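Local structure of ribosomal-protein-S5-alanine N-acetyltransferase (Vibrio fischeri, 3IGR) at residues Y86-V99 with T120-M134. The protein probably transfers an acetyl group from acetyl-CoA to the N-terminal alanine of ribosomal protein uS5, as a member of the RimJ subfamily of acetyltransferases. Sequence-based numbering, arbitrary orientation. Where two conformers were deposited one is given.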
loop_
_atom_site.group_PDB
_atom_site.type_symbol
_atom_site.label_atom_id
_atom_site.label_comp_id
_atom_site.label_asym_id
_atom_site.label_seq_id
_atom_site.Cartn_x
_atom_site.Cartn_y
_atom_site.Cartn_z
ATOM N N TYR A 86 3.974 20.619 5.359
ATOM C CA TYR A 86 2.722 21.136 4.782
ATOM C C TYR A 86 2.774 22.653 4.898
ATOM O O TYR A 86 2.854 23.200 6.005
ATOM C CB TYR A 86 1.494 20.557 5.489
ATOM C CG TYR A 86 1.427 19.062 5.339
ATOM C CD1 TYR A 86 0.797 18.485 4.241
ATOM C CD2 TYR A 86 2.058 18.216 6.265
ATOM C CE1 TYR A 86 0.752 17.104 4.090
ATOM C CE2 TYR A 86 2.023 16.829 6.115
ATOM C CZ TYR A 86 1.370 16.289 5.018
ATOM O OH TYR A 86 1.346 14.944 4.831
ATOM N N SER A 87 2.776 23.313 3.745
ATOM C CA SER A 87 2.945 24.751 3.658
ATOM C C SER A 87 1.957 25.333 2.663
ATOM O O SER A 87 1.257 24.592 1.963
ATOM C CB SER A 87 4.357 25.069 3.176
ATOM O OG SER A 87 4.537 24.550 1.868
ATOM N N ASN A 88 1.904 26.658 2.598
ATOM C CA ASN A 88 1.060 27.313 1.620
ATOM C C ASN A 88 -0.382 26.905 1.917
ATOM O O ASN A 88 -1.146 26.575 1.016
ATOM C CB ASN A 88 1.455 26.781 0.245
ATOM C CG ASN A 88 1.711 27.845 -0.735
ATOM O OD1 ASN A 88 2.878 28.162 -1.025
ATOM N ND2 ASN A 88 0.646 28.418 -1.283
ATOM N N ILE A 89 -0.738 26.874 3.195
ATOM C CA ILE A 89 -2.064 26.448 3.576
ATOM C C ILE A 89 -3.068 27.599 3.438
ATOM O O ILE A 89 -2.820 28.701 3.924
ATOM C CB ILE A 89 -2.057 25.874 4.996
ATOM C CG1 ILE A 89 -1.276 24.546 5.009
ATOM C CG2 ILE A 89 -3.482 25.697 5.522
ATOM C CD1 ILE A 89 -1.133 23.936 6.400
ATOM N N THR A 90 -4.183 27.327 2.751
ATOM C CA THR A 90 -5.275 28.284 2.627
ATOM C C THR A 90 -6.549 27.630 3.140
ATOM O O THR A 90 -6.796 26.454 2.879
ATOM C CB THR A 90 -5.463 28.717 1.155
ATOM O OG1 THR A 90 -4.219 29.214 0.653
ATOM C CG2 THR A 90 -6.516 29.811 1.012
ATOM N N ARG A 91 -7.350 28.394 3.874
ATOM C CA ARG A 91 -8.625 27.916 4.353
ATOM C C ARG A 91 -9.647 28.354 3.316
ATOM O O ARG A 91 -9.350 28.255 2.126
ATOM C CB ARG A 91 -8.890 28.442 5.775
ATOM C CG ARG A 91 -7.786 28.034 6.751
ATOM C CD ARG A 91 -7.668 26.497 6.789
ATOM N NE ARG A 91 -6.615 26.046 7.699
ATOM C CZ ARG A 91 -6.524 24.822 8.223
ATOM N NH1 ARG A 91 -7.438 23.882 7.948
ATOM N NH2 ARG A 91 -5.521 24.549 9.049
ATOM N N PHE A 92 -10.840 28.802 3.719
ATOM C CA PHE A 92 -11.823 29.244 2.726
ATOM C C PHE A 92 -11.122 30.185 1.734
ATOM O O PHE A 92 -10.394 31.073 2.163
ATOM C CB PHE A 92 -13.020 29.944 3.390
ATOM C CG PHE A 92 -13.998 30.530 2.398
ATOM C CD1 PHE A 92 -14.993 29.740 1.826
ATOM C CD2 PHE A 92 -13.902 31.873 2.013
ATOM C CE1 PHE A 92 -15.903 30.288 0.875
ATOM C CE2 PHE A 92 -14.806 32.430 1.082
ATOM C CZ PHE A 92 -15.800 31.630 0.498
ATOM N N PRO A 93 -11.360 30.033 0.417
ATOM C CA PRO A 93 -12.293 29.121 -0.248
ATOM C C PRO A 93 -11.599 27.926 -0.895
ATOM O O PRO A 93 -12.208 27.277 -1.765
ATOM C CB PRO A 93 -12.871 30.004 -1.348
ATOM C CG PRO A 93 -11.648 30.823 -1.794
ATOM C CD PRO A 93 -10.878 31.087 -0.511
ATOM N N PHE A 94 -10.355 27.655 -0.468
ATOM C CA PHE A 94 -9.494 26.640 -1.095
ATOM C C PHE A 94 -9.370 25.391 -0.235
ATOM O O PHE A 94 -9.439 24.257 -0.740
ATOM C CB PHE A 94 -8.081 27.195 -1.300
ATOM C CG PHE A 94 -7.951 28.200 -2.411
ATOM C CD1 PHE A 94 -7.607 27.795 -3.687
ATOM C CD2 PHE A 94 -8.102 29.559 -2.160
ATOM C CE1 PHE A 94 -7.447 28.735 -4.716
ATOM C CE2 PHE A 94 -7.951 30.504 -3.174
ATOM C CZ PHE A 94 -7.623 30.090 -4.451
ATOM N N HIS A 95 -9.184 25.593 1.076
ATOM C CA HIS A 95 -8.971 24.478 2.027
ATOM C C HIS A 95 -7.891 23.507 1.502
ATOM O O HIS A 95 -8.089 22.283 1.406
ATOM C CB HIS A 95 -10.306 23.794 2.350
ATOM C CG HIS A 95 -11.270 24.693 3.062
ATOM N ND1 HIS A 95 -11.140 25.013 4.394
ATOM C CD2 HIS A 95 -12.374 25.344 2.624
ATOM C CE1 HIS A 95 -12.131 25.818 4.752
ATOM N NE2 HIS A 95 -12.890 26.035 3.691
ATOM N N ALA A 96 -6.734 24.081 1.179
ATOM C CA ALA A 96 -5.673 23.348 0.478
ATOM C C ALA A 96 -4.305 23.684 1.031
ATOM O O ALA A 96 -4.115 24.713 1.706
ATOM C CB ALA A 96 -5.705 23.675 -1.004
ATOM N N GLY A 97 -3.368 22.792 0.766
ATOM C CA GLY A 97 -1.972 23.027 1.106
ATOM C C GLY A 97 -1.035 22.194 0.263
ATOM O O GLY A 97 -1.459 21.275 -0.450
ATOM N N HIS A 98 0.236 22.539 0.356
ATOM C CA HIS A 98 1.297 21.885 -0.374
ATOM C C HIS A 98 2.074 20.981 0.566
ATOM O O HIS A 98 2.387 21.369 1.692
ATOM C CB HIS A 98 2.229 22.939 -0.980
ATOM C CG HIS A 98 3.375 22.363 -1.746
ATOM N ND1 HIS A 98 3.302 22.076 -3.094
ATOM C CD2 HIS A 98 4.624 22.011 -1.351
ATOM C CE1 HIS A 98 4.462 21.583 -3.500
ATOM N NE2 HIS A 98 5.280 21.533 -2.463
ATOM N N VAL A 99 2.381 19.779 0.093
ATOM C CA VAL A 99 3.258 18.868 0.809
ATOM C C VAL A 99 4.595 18.765 0.073
ATOM O O VAL A 99 4.642 18.604 -1.165
ATOM C CB VAL A 99 2.618 17.454 1.031
ATOM C CG1 VAL A 99 2.300 16.734 -0.290
ATOM C CG2 VAL A 99 3.529 16.586 1.951
ATOM N N THR A 120 0.593 11.512 7.946
ATOM C CA THR A 120 0.388 12.952 8.081
ATOM C C THR A 120 -0.681 13.525 7.129
ATOM O O THR A 120 -1.416 14.417 7.527
ATOM C CB THR A 120 1.704 13.720 7.970
ATOM O OG1 THR A 120 2.324 13.431 6.706
ATOM C CG2 THR A 120 2.621 13.323 9.101
ATOM N N ILE A 121 -0.785 13.027 5.896
ATOM C CA ILE A 121 -1.890 13.427 5.010
ATOM C C ILE A 121 -3.215 13.083 5.685
ATOM O O ILE A 121 -4.168 13.879 5.689
ATOM C CB ILE A 121 -1.858 12.732 3.616
ATOM C CG1 ILE A 121 -1.035 13.511 2.612
ATOM C CG2 ILE A 121 -3.208 12.766 2.948
ATOM C CD1 ILE A 121 0.378 13.594 2.883
ATOM N N ASP A 122 -3.278 11.884 6.246
ATOM C CA ASP A 122 -4.472 11.428 6.919
ATOM C C ASP A 122 -4.873 12.379 8.045
ATOM O O ASP A 122 -6.066 12.676 8.247
ATOM C CB ASP A 122 -4.192 10.060 7.513
ATOM C CG ASP A 122 -5.214 9.073 7.136
ATOM O OD1 ASP A 122 -4.954 8.340 6.151
ATOM O OD2 ASP A 122 -6.278 9.037 7.799
ATOM N N TRP A 123 -3.869 12.833 8.790
ATOM C CA TRP A 123 -4.098 13.805 9.847
ATOM C C TRP A 123 -4.516 15.190 9.294
ATOM O O TRP A 123 -5.378 15.848 9.858
ATOM C CB TRP A 123 -2.869 13.889 10.749
ATOM C CG TRP A 123 -3.058 14.774 11.936
ATOM C CD1 TRP A 123 -3.646 14.442 13.136
ATOM C CD2 TRP A 123 -2.631 16.129 12.057
ATOM N NE1 TRP A 123 -3.621 15.521 13.986
ATOM C CE2 TRP A 123 -3.003 16.570 13.353
ATOM C CE3 TRP A 123 -1.964 17.019 11.201
ATOM C CZ2 TRP A 123 -2.740 17.867 13.806
ATOM C CZ3 TRP A 123 -1.687 18.312 11.665
ATOM C CH2 TRP A 123 -2.088 18.719 12.950
HETATM N N MSE A 124 -3.912 15.620 8.190
HETATM C CA MSE A 124 -4.267 16.909 7.590
HETATM C C MSE A 124 -5.742 16.920 7.129
HETATM O O MSE A 124 -6.429 17.951 7.199
HETATM C CB MSE A 124 -3.334 17.241 6.429
HETATM C CG MSE A 124 -1.868 17.449 6.850
HETATM SE SE MSE A 124 -1.711 19.031 7.995
HETATM C CE MSE A 124 -2.241 20.395 6.739
ATOM N N PHE A 125 -6.214 15.758 6.686
ATOM C CA PHE A 125 -7.571 15.603 6.190
ATOM C C PHE A 125 -8.553 15.520 7.368
ATOM O O PHE A 125 -9.560 16.251 7.421
ATOM C CB PHE A 125 -7.665 14.330 5.341
ATOM C CG PHE A 125 -7.239 14.496 3.896
ATOM C CD1 PHE A 125 -6.847 15.735 3.380
ATOM C CD2 PHE A 125 -7.309 13.405 3.025
ATOM C CE1 PHE A 125 -6.491 15.872 2.028
ATOM C CE2 PHE A 125 -6.954 13.531 1.668
ATOM C CZ PHE A 125 -6.541 14.766 1.175
ATOM N N LYS A 126 -8.247 14.623 8.299
ATOM C CA LYS A 126 -9.140 14.291 9.396
ATOM C C LYS A 126 -9.096 15.310 10.526
ATOM O O LYS A 126 -10.137 15.761 10.955
ATOM C CB LYS A 126 -8.899 12.863 9.910
ATOM C CG LYS A 126 -9.332 11.793 8.890
ATOM C CD LYS A 126 -9.046 10.351 9.337
ATOM C CE LYS A 126 -9.556 9.359 8.271
ATOM N NZ LYS A 126 -8.792 8.079 8.225
ATOM N N ALA A 127 -7.909 15.668 11.012
ATOM C CA ALA A 127 -7.807 16.620 12.125
ATOM C C ALA A 127 -7.739 18.071 11.669
ATOM O O ALA A 127 -8.190 18.949 12.383
ATOM C CB ALA A 127 -6.631 16.301 13.012
ATOM N N GLN A 128 -7.169 18.342 10.500
ATOM C CA GLN A 128 -7.127 19.727 10.009
ATOM C C GLN A 128 -8.179 20.054 8.955
ATOM O O GLN A 128 -8.240 21.184 8.495
ATOM C CB GLN A 128 -5.732 20.119 9.515
ATOM C CG GLN A 128 -4.670 20.229 10.616
ATOM C CD GLN A 128 -4.868 21.420 11.536
ATOM O OE1 GLN A 128 -5.343 22.465 11.125
ATOM N NE2 GLN A 128 -4.491 21.262 12.794
ATOM N N ASN A 129 -9.014 19.084 8.589
ATOM C CA ASN A 129 -10.097 19.322 7.625
ATOM C C ASN A 129 -9.624 20.037 6.344
ATOM O O ASN A 129 -10.264 20.967 5.861
ATOM C CB ASN A 129 -11.269 20.076 8.298
ATOM C CG ASN A 129 -12.559 20.003 7.479
ATOM O OD1 ASN A 129 -12.917 18.934 6.950
ATOM N ND2 ASN A 129 -13.267 21.139 7.366
ATOM N N LEU A 130 -8.479 19.622 5.802
ATOM C CA LEU A 130 -8.103 20.116 4.482
ATOM C C LEU A 130 -8.944 19.393 3.453
ATOM O O LEU A 130 -9.309 18.233 3.648
ATOM C CB LEU A 130 -6.612 19.923 4.198
ATOM C CG LEU A 130 -5.651 20.906 4.870
ATOM C CD1 LEU A 130 -4.259 20.698 4.268
ATOM C CD2 LEU A 130 -6.093 22.338 4.646
ATOM N N HIS A 131 -9.266 20.084 2.367
ATOM C CA HIS A 131 -9.989 19.484 1.248
ATOM C C HIS A 131 -9.037 18.866 0.216
ATOM O O HIS A 131 -9.388 17.884 -0.435
ATOM C CB HIS A 131 -10.859 20.543 0.559
ATOM C CG HIS A 131 -11.549 20.063 -0.682
ATOM N ND1 HIS A 131 -12.496 19.064 -0.667
ATOM C CD2 HIS A 131 -11.434 20.451 -1.973
ATOM C CE1 HIS A 131 -12.938 18.857 -1.896
ATOM N NE2 HIS A 131 -12.305 19.685 -2.706
ATOM N N ARG A 132 -7.844 19.452 0.087
ATOM C CA ARG A 132 -6.927 19.172 -1.038
ATOM C C ARG A 132 -5.482 19.283 -0.571
ATOM O O ARG A 132 -5.136 20.248 0.126
ATOM C CB ARG A 132 -7.179 20.180 -2.176
ATOM C CG ARG A 132 -6.130 20.220 -3.310
ATOM C CD ARG A 132 -6.299 21.500 -4.160
ATOM N NE ARG A 132 -5.287 21.631 -5.209
ATOM C CZ ARG A 132 -5.339 21.002 -6.383
ATOM N NH1 ARG A 132 -6.353 20.186 -6.665
ATOM N NH2 ARG A 132 -4.372 21.177 -7.279
ATOM N N ILE A 133 -4.646 18.315 -0.943
ATOM C CA ILE A 133 -3.201 18.392 -0.703
ATOM C C ILE A 133 -2.562 18.284 -2.080
ATOM O O ILE A 133 -2.882 17.339 -2.844
ATOM C CB ILE A 133 -2.632 17.250 0.223
ATOM C CG1 ILE A 133 -3.297 17.208 1.605
ATOM C CG2 ILE A 133 -1.131 17.381 0.413
ATOM C CD1 ILE A 133 -2.926 18.331 2.510
HETATM N N MSE A 134 -1.705 19.228 -2.405
HETATM C CA MSE A 134 -0.997 19.317 -3.654
HETATM C C MSE A 134 0.458 18.863 -3.505
HETATM O O MSE A 134 1.090 19.155 -2.556
HETATM C CB MSE A 134 -1.008 20.757 -4.164
HETATM C CG MSE A 134 -2.305 21.238 -4.793
HETATM SE SE MSE A 134 -2.537 23.188 -5.097
HETATM C CE MSE A 134 -1.667 23.884 -3.583
HETATM O O HOH W 1 -9.598 23.597 6.241
#
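Selenomethionine Met124 passes over one face of the Tyr86 ring, the two side chains running past each other in opposite directions. Its CG sits 3.7 Å from the ring centroid of Tyr86, almost on the ring normal, as a CH-pi contact, and SE follows over the same face as a Met-aromatic contact. Bends at chi2 and chi3 (both near -65°) fold the flexible chain back along the ring, so that CE ends against Tyr86 CB and meets Ile89 CD1 tip to tip at 3.7 Å. Thr120 OG1 lies at the ring's edge in its plane and accepts from the hydroxyl of Tyr86, although that oxygen is modelled too close to a neighbour. Ile133 CD1 approaches the ring obliquely, at Tyr86 CD1, and Leu130 CD2 lies near Ile89 CG2, in the apolar layer between helix 112-126 and the sheet.

Beyond the helix, Arg91 NH1 donates to the backbone O of Gln128 (2.9 Å), which lies in the guanidinium plane, and NH2 to its side-chain OE1, the amide turned 54° from that plane. A long, planar donor suits this turn from helix to strand; Asn65 ties down both Arg91 NH2 and Gln128 NE2. A water links Arg91 NH1, His95 ND1 and Asn129 O, and Asn129, with positive phi, is the first residue to leave helical angles.

The strands pair in parallel: His95 O accepts from both His131 N and Arg132 N, and Met134 N donates to Gly97 O at 2.8 Å. Lacking a side chain, Gly97 lets the strand lie close to Ile89 and the tip of Leu130. His95 and Ala96 both face Thr90 in a G1 bulge of the hairpin joining strands 79-90 and 96-103. Strand 96-103, helix 112-126 and strand 132-137 form a beta-alpha-beta crossover of the GNAT acetyltransferase fold.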